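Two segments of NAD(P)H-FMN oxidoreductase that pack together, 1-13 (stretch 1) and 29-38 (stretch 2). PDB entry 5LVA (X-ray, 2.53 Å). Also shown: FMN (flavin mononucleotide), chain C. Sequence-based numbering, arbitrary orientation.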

# COMPACT_ATOMS: atom_id res chain seq x y z
N MET A 1 13.53 8.26 4.05
CA MET A 1 14.69 7.39 4.28
C MET A 1 14.25 6.00 4.73
O MET A 1 14.41 5.03 3.99
CB MET A 1 15.64 8.02 5.30
CG MET A 1 17.05 7.41 5.36
SD MET A 1 17.68 6.74 3.81
CE MET A 1 19.43 6.55 4.17
N LYS A 2 13.70 5.89 5.93
CA LYS A 2 13.22 4.59 6.42
C LYS A 2 11.81 4.27 5.94
O LYS A 2 10.85 4.87 6.38
CB LYS A 2 13.28 4.53 7.94
CG LYS A 2 14.60 4.05 8.47
CD LYS A 2 14.45 3.40 9.81
CE LYS A 2 15.65 3.69 10.69
NZ LYS A 2 15.23 4.21 12.03
N VAL A 3 11.70 3.29 5.05
CA VAL A 3 10.43 3.02 4.42
C VAL A 3 9.90 1.63 4.71
O VAL A 3 10.52 0.63 4.37
CB VAL A 3 10.53 3.19 2.90
CG1 VAL A 3 9.19 2.96 2.26
CG2 VAL A 3 11.07 4.58 2.56
N LEU A 4 8.73 1.56 5.33
CA LEU A 4 8.06 0.31 5.61
C LEU A 4 7.06 -0.02 4.50
O LEU A 4 6.13 0.74 4.27
CB LEU A 4 7.37 0.38 6.97
CG LEU A 4 6.63 -0.84 7.50
CD1 LEU A 4 7.57 -2.00 7.76
CD2 LEU A 4 5.88 -0.47 8.75
N VAL A 5 7.27 -1.11 3.78
CA VAL A 5 6.34 -1.51 2.72
C VAL A 5 5.54 -2.70 3.19
O VAL A 5 6.05 -3.81 3.29
CB VAL A 5 7.05 -1.90 1.40
CG1 VAL A 5 6.02 -2.28 0.34
CG2 VAL A 5 7.94 -0.79 0.88
N LEU A 6 4.27 -2.46 3.47
CA LEU A 6 3.38 -3.53 3.87
C LEU A 6 2.65 -4.08 2.65
O LEU A 6 1.75 -3.44 2.14
CB LEU A 6 2.40 -3.03 4.92
CG LEU A 6 3.07 -2.29 6.08
CD1 LEU A 6 2.04 -1.73 7.04
CD2 LEU A 6 3.99 -3.23 6.80
N ALA A 7 3.04 -5.27 2.19
CA ALA A 7 2.42 -5.85 1.00
C ALA A 7 1.29 -6.77 1.37
O ALA A 7 1.45 -7.64 2.22
CB ALA A 7 3.44 -6.57 0.16
N PHE A 8 0.13 -6.57 0.74
CA PHE A 8 -1.04 -7.38 1.03
C PHE A 8 -1.54 -8.10 -0.22
O PHE A 8 -2.35 -7.57 -0.98
CB PHE A 8 -2.17 -6.53 1.61
CG PHE A 8 -1.88 -5.95 2.97
CD1 PHE A 8 -1.17 -4.77 3.10
CD2 PHE A 8 -2.37 -6.56 4.12
CE1 PHE A 8 -0.92 -4.22 4.34
CE2 PHE A 8 -2.12 -6.01 5.36
CZ PHE A 8 -1.39 -4.84 5.47
N HIS A 9 -1.05 -9.31 -0.42
CA HIS A 9 -1.46 -10.14 -1.52
C HIS A 9 -1.63 -11.56 -1.00
O HIS A 9 -0.76 -12.08 -0.34
CB HIS A 9 -0.43 -10.08 -2.64
CG HIS A 9 -0.90 -10.70 -3.91
ND1 HIS A 9 -1.34 -12.01 -3.98
CD2 HIS A 9 -1.00 -10.20 -5.16
CE1 HIS A 9 -1.69 -12.28 -5.22
NE2 HIS A 9 -1.49 -11.20 -5.96
N PRO A 10 -2.79 -12.17 -1.26
CA PRO A 10 -3.10 -13.48 -0.69
C PRO A 10 -2.10 -14.56 -1.04
O PRO A 10 -1.90 -15.49 -0.26
CB PRO A 10 -4.46 -13.79 -1.30
CG PRO A 10 -5.08 -12.41 -1.50
CD PRO A 10 -3.94 -11.56 -1.95
N ASN A 11 -1.46 -14.44 -2.20
CA ASN A 11 -0.48 -15.43 -2.63
C ASN A 11 0.62 -14.77 -3.43
O ASN A 11 0.56 -14.70 -4.66
CB ASN A 11 -1.14 -16.52 -3.46
CG ASN A 11 -0.27 -17.74 -3.63
OD1 ASN A 11 0.96 -17.67 -3.58
ND2 ASN A 11 -0.90 -18.88 -3.85
N MET A 12 1.64 -14.30 -2.74
CA MET A 12 2.75 -13.61 -3.36
C MET A 12 3.62 -14.48 -4.29
O MET A 12 4.47 -13.97 -5.00
CB MET A 12 3.61 -13.01 -2.26
CG MET A 12 4.31 -11.76 -2.62
SD MET A 12 3.20 -10.45 -3.06
CE MET A 12 4.38 -9.12 -3.13
N GLU A 13 3.43 -15.79 -4.25
CA GLU A 13 4.16 -16.68 -5.14
C GLU A 13 3.45 -16.78 -6.48
O GLU A 13 4.09 -16.95 -7.52
CB GLU A 13 4.32 -18.08 -4.53
CG GLU A 13 5.23 -18.17 -3.32
CD GLU A 13 6.68 -17.87 -3.64
OE1 GLU A 13 7.29 -18.63 -4.43
OE2 GLU A 13 7.22 -16.87 -3.12
N PRO A 29 18.64 -0.13 0.49
CA PRO A 29 18.77 0.20 1.91
C PRO A 29 17.63 1.11 2.32
O PRO A 29 17.12 1.87 1.49
CB PRO A 29 20.12 0.92 1.99
CG PRO A 29 20.84 0.53 0.75
CD PRO A 29 19.79 0.35 -0.29
N GLY A 30 17.21 1.01 3.57
CA GLY A 30 16.11 1.81 4.07
C GLY A 30 14.77 1.12 3.95
O GLY A 30 13.85 1.42 4.70
N ILE A 31 14.65 0.19 3.01
CA ILE A 31 13.40 -0.51 2.78
C ILE A 31 13.25 -1.72 3.68
O ILE A 31 14.12 -2.58 3.73
CB ILE A 31 13.25 -0.99 1.33
CG1 ILE A 31 13.37 0.17 0.35
CG2 ILE A 31 11.90 -1.63 1.14
CD1 ILE A 31 12.24 1.11 0.45
N THR A 32 12.13 -1.78 4.37
CA THR A 32 11.68 -2.98 5.06
C THR A 32 10.46 -3.53 4.33
O THR A 32 9.37 -2.99 4.46
CB THR A 32 11.31 -2.68 6.50
OG1 THR A 32 12.34 -1.91 7.10
CG2 THR A 32 11.07 -3.93 7.29
N LEU A 33 10.63 -4.58 3.53
CA LEU A 33 9.47 -5.14 2.84
C LEU A 33 8.92 -6.29 3.65
O LEU A 33 9.66 -7.04 4.25
CB LEU A 33 9.83 -5.59 1.42
CG LEU A 33 8.59 -5.96 0.60
CD1 LEU A 33 8.69 -5.41 -0.81
CD2 LEU A 33 8.40 -7.45 0.53
N ARG A 34 7.60 -6.39 3.69
CA ARG A 34 6.94 -7.45 4.43
C ARG A 34 5.79 -8.01 3.60
O ARG A 34 5.12 -7.29 2.88
CB ARG A 34 6.43 -6.94 5.77
CG ARG A 34 7.52 -6.55 6.73
CD ARG A 34 6.95 -6.06 8.05
NE ARG A 34 6.27 -7.13 8.77
CZ ARG A 34 5.14 -6.97 9.45
NH1 ARG A 34 4.55 -5.78 9.49
NH2 ARG A 34 4.58 -7.99 10.07
N ASP A 35 5.59 -9.31 3.73
CA ASP A 35 4.53 -10.04 3.07
C ASP A 35 3.57 -10.48 4.15
O ASP A 35 3.79 -11.51 4.80
CB ASP A 35 5.11 -11.23 2.31
CG ASP A 35 4.06 -12.07 1.60
OD1 ASP A 35 2.86 -11.92 1.86
OD2 ASP A 35 4.46 -12.90 0.78
N LEU A 36 2.51 -9.72 4.34
CA LEU A 36 1.68 -9.92 5.52
C LEU A 36 0.85 -11.20 5.49
O LEU A 36 0.68 -11.82 6.53
CB LEU A 36 0.79 -8.71 5.73
CG LEU A 36 1.64 -7.71 6.51
CD1 LEU A 36 2.14 -6.60 5.60
CD2 LEU A 36 0.92 -7.20 7.70
N TYR A 37 0.36 -11.60 4.33
CA TYR A 37 -0.39 -12.85 4.23
C TYR A 37 0.52 -14.03 4.54
O TYR A 37 0.08 -15.04 5.08
CB TYR A 37 -1.00 -13.01 2.84
CG TYR A 37 -2.40 -12.47 2.72
CD1 TYR A 37 -3.48 -13.21 3.15
CD2 TYR A 37 -2.64 -11.22 2.19
CE1 TYR A 37 -4.75 -12.73 3.05
CE2 TYR A 37 -3.92 -10.73 2.08
CZ TYR A 37 -4.97 -11.48 2.51
OH TYR A 37 -6.24 -10.99 2.41
N GLN A 38 1.78 -13.90 4.19
CA GLN A 38 2.78 -14.89 4.52
C GLN A 38 3.04 -14.95 6.02
O GLN A 38 3.08 -16.03 6.60
CB GLN A 38 4.08 -14.59 3.76
CG GLN A 38 5.37 -14.89 4.50
CD GLN A 38 5.92 -16.24 4.16
OE1 GLN A 38 5.97 -16.62 2.99
NE2 GLN A 38 6.34 -16.98 5.18
N1 FMN C . -8.98 -4.79 -11.28
C2 FMN C . -9.53 -3.53 -11.38
O2 FMN C . -9.09 -2.72 -12.19
N3 FMN C . -10.57 -3.15 -10.58
C4 FMN C . -11.10 -4.02 -9.66
O4 FMN C . -12.03 -3.63 -8.96
C4A FMN C . -10.56 -5.30 -9.55
N5 FMN C . -11.06 -6.20 -8.64
C5A FMN C . -10.53 -7.46 -8.53
C6 FMN C . -11.06 -8.34 -7.59
C7 FMN C . -10.55 -9.61 -7.44
C7M FMN C . -11.16 -10.53 -6.41
C8 FMN C . -9.49 -10.01 -8.25
C8M FMN C . -8.89 -11.38 -8.11
C9 FMN C . -8.96 -9.13 -9.18
C9A FMN C . -9.47 -7.85 -9.32
N10 FMN C . -8.95 -6.96 -10.26
C10 FMN C . -9.50 -5.69 -10.36
C1' FMN C . -7.77 -7.34 -11.10
C2' FMN C . -6.56 -7.05 -10.19
O2' FMN C . -6.52 -5.68 -9.80
C3' FMN C . -5.19 -7.54 -10.69
O3' FMN C . -5.29 -8.94 -10.72
C4' FMN C . -4.06 -7.10 -9.74
O4' FMN C . -4.10 -5.71 -9.62
C5' FMN C . -2.61 -7.38 -10.09
O5' FMN C . -2.31 -8.73 -9.85
P FMN C . -1.01 -9.37 -9.16
O1P FMN C . -1.60 -10.40 -8.27
O2P FMN C . -0.14 -9.94 -10.23
O3P FMN C . -0.17 -8.49 -8.30
O HOH W 1 1.02 -10.32 1.69
O HOH W 2 1.31 -13.73 0.24

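The apolar part of this contact is built on two faces of a parallel pair of strands, 3-7 and 31-35, whose axes approach to 4.8 Å with N-to-C directions 14° apart. Val-3, Val-5 and Ala-7 share one face of the sheet with their bridge partners Ile-31, Leu-33 and Asp-35. Val-3 CB lies 3.6 Å from Ile-31 CD1, while Val-5 CG2 is 4.1 Å from Ile-31 CG2 and Val-5 CG1 is 4.3 Å from Leu-33 CD1, so Val-5 packs against both neighbours. Leu-4 and Leu-6 share the other face with Thr-32 and Arg-34: Leu-4 CD1 is 4.1 Å from Arg-34 CD, and Leu-6 CD2 is 3.7 Å from Arg-34 NH1, placing a methyl group obliquely by the guanidinium.

Beyond the strand register, Leu-36 turns toward stretch 1. Its CD1 is 3.6 Å from Leu-6 CB and sits over one face of the Phe-8 ring, 4.2 Å from the centroid and 21° off the normal, a CH-pi arrangement. Tyr-37, with 92 Å² covered, makes a second one: Pro-10 CA is 3.7 Å from the centroid of the Tyr-37 ring and 14° off its normal.

The backbones are joined by six hydrogen bonds in the alternating pattern of parallel strands. Val-3 N donates to Gly-30 O and Thr-32 N to Val-3 O, both at 2.9 Å; Val-5 N donates to Thr-32 O, also at 2.9 Å. Arg-34 N to Val-5 O and Ala-7 N to Arg-34 O follow at 3.0 Å, with N-H...acceptor angles of 146° and 154°. Leu-36 N to Ala-7 O is longer, 3.2 Å, but nearly straight at 170°, and carries the ladder into the first turn of the helix. At the other end, an ideal CB on Gly-30 would fall 2.6 Å from Met-1 O, a clash; the phi of 92° with psi of -25° independently calls for glycine.

At the polar edge, Asp-35 caps the helix: Gln-38 N donates to Asp-35 OD1 at 3.2 Å. Two waters lie between this carboxylate and stretch 1. Water 1 accepts from His-9 N (3.1 Å) and Tyr-37 N (3.0 Å) and lies 2.4 Å from Asp-35 OD1 and 2.8 Å from Ala-7 O; water 2 accepts from Met-12 N at 3.1 Å and donates to His-9 O at 2.7 Å and Asp-35 OD1 at 2.9 Å. The His-9 ring is held by Asn-11 N, which donates to His-9 ND1 at 3.0 Å, leaving His-9 NE2 to donate to FMN O1P across a very short 2.4 Å.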